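Long-range contact in chorismate mutase (PDB 5TS9), which probably catalyses the rearrangement of chorismate to prephenate: residues Ala29-Leu34 with Pro102-Ala107. Sequence-based numbering, arbitrary orientation.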
# COMPACT_ATOMS: atom_id res chain seq x y z
N ALA A 29 -7.12 11.25 0.66
CA ALA A 29 -6.29 10.75 1.76
C ALA A 29 -5.65 11.88 2.56
O ALA A 29 -5.51 11.79 3.79
CB ALA A 29 -5.21 9.81 1.22
N ASP A 30 -5.23 12.96 1.88
CA ASP A 30 -4.62 14.08 2.60
C ASP A 30 -5.59 14.65 3.62
O ASP A 30 -5.20 14.93 4.76
CB ASP A 30 -4.19 15.17 1.62
CG ASP A 30 -3.20 14.67 0.59
OD1 ASP A 30 -3.23 13.46 0.28
OD2 ASP A 30 -2.39 15.48 0.10
N GLN A 31 -6.86 14.82 3.25
CA GLN A 31 -7.80 15.39 4.21
C GLN A 31 -8.27 14.36 5.23
O GLN A 31 -8.61 14.74 6.35
CB GLN A 31 -9.00 16.01 3.48
CG GLN A 31 -8.75 17.42 2.93
CD GLN A 31 -8.88 18.48 4.01
OE1 GLN A 31 -9.53 18.26 5.04
NE2 GLN A 31 -8.28 19.64 3.78
N VAL A 32 -8.34 13.08 4.87
CA VAL A 32 -8.71 12.10 5.89
C VAL A 32 -7.59 11.97 6.93
O VAL A 32 -7.85 11.87 8.14
CB VAL A 32 -9.07 10.75 5.24
CG1 VAL A 32 -9.15 9.66 6.32
CG2 VAL A 32 -10.43 10.88 4.46
N ALA A 33 -6.33 12.00 6.49
CA ALA A 33 -5.19 12.00 7.41
C ALA A 33 -5.27 13.16 8.40
O ALA A 33 -5.08 12.96 9.60
CB ALA A 33 -3.88 12.07 6.62
N LEU A 34 -5.55 14.37 7.91
CA LEU A 34 -5.69 15.53 8.80
C LEU A 34 -6.75 15.28 9.86
O LEU A 34 -6.54 15.58 11.05
CB LEU A 34 -6.08 16.76 7.98
CG LEU A 34 -5.06 17.36 7.02
CD1 LEU A 34 -5.70 18.48 6.18
CD2 LEU A 34 -3.82 17.86 7.79
N PRO A 102 -6.99 24.02 6.08
CA PRO A 102 -8.36 23.92 6.62
C PRO A 102 -8.95 22.53 6.39
O PRO A 102 -8.77 21.91 5.34
CB PRO A 102 -9.13 25.01 5.86
CG PRO A 102 -8.19 25.50 4.76
CD PRO A 102 -6.81 25.23 5.26
N ARG A 103 -9.62 22.03 7.42
CA ARG A 103 -10.20 20.69 7.37
C ARG A 103 -11.55 20.73 6.67
O ARG A 103 -12.36 21.64 6.89
CB ARG A 103 -10.37 20.13 8.77
CG ARG A 103 -9.17 19.37 9.30
CD ARG A 103 -7.90 20.24 9.32
NE ARG A 103 -6.97 19.77 10.35
CZ ARG A 103 -5.71 20.17 10.45
NH1 ARG A 103 -5.20 21.04 9.59
NH2 ARG A 103 -4.95 19.68 11.41
N GLN A 104 -11.79 19.75 5.81
CA GLN A 104 -13.07 19.59 5.13
C GLN A 104 -13.88 18.51 5.83
O GLN A 104 -13.33 17.45 6.15
CB GLN A 104 -12.83 19.22 3.66
CG GLN A 104 -12.10 20.32 2.85
CD GLN A 104 -11.53 19.79 1.54
OE1 GLN A 104 -11.95 18.75 1.04
NE2 GLN A 104 -10.54 20.50 0.99
N SER A 105 -15.17 18.77 6.07
CA SER A 105 -16.00 17.80 6.79
C SER A 105 -15.95 16.43 6.12
O SER A 105 -16.17 16.31 4.92
CB SER A 105 -17.43 18.30 6.83
OG SER A 105 -18.30 17.24 7.19
N LEU A 106 -15.66 15.39 6.91
CA LEU A 106 -15.60 14.04 6.34
C LEU A 106 -16.97 13.61 5.80
O LEU A 106 -17.06 13.09 4.69
CB LEU A 106 -15.11 13.02 7.37
CG LEU A 106 -13.68 13.10 7.87
CD1 LEU A 106 -13.29 11.78 8.54
CD2 LEU A 106 -12.71 13.46 6.74
N ALA A 107 -18.03 13.83 6.57
CA ALA A 107 -19.36 13.41 6.13
C ALA A 107 -19.96 14.39 5.13
O ALA A 107 -20.70 13.98 4.23
CB ALA A 107 -20.30 13.25 7.32
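The carboxamides of Gln31 and Gln104 lie stacked, their planes 14° apart and NE2 of Gln31 3.7 Å from NE2 of Gln104. Leu34 covers one face of the Arg103 guanidinium: its CD2 sits 3.9 Å from Arg103 NH1, offset toward the rim, while Leu34 CB packs against Arg103 NE. In the plane of the Gln31 amide, NE2 donates to Pro102 O over 2.8 Å, a nearly straight bond (165° at the hydrogen). OE1 of the same amide accepts from Gln104 N, also at 2.8 Å, with that donor well above the carbonyl plane. Both ends of the amide thus grip backbone on either side of Arg103, which fixes the rotation of the Gln31 carboxamide; the bend at chi2 (-80°) sets CD up for this. As a residue of a parallel strand would, the amide takes the C=O before and the N-H after Arg103, though it is a side chain of helix 16-39 and no strand is present. It ties that helix, part of the all-helical chorismate mutase fold, to the extended linker entering helix 106-128, where Ser105 is the N-cap and its OG caps Gly108 N. Next to that start, Val32 CG2 meets Leu106 CD2 at 4.1 Å, and Ile110 touches both Gln31 and Val32. Arg103 NE makes a salt bridge with Asp38 OD2, and NH1 bonds to Thr101 O and Pro99 O.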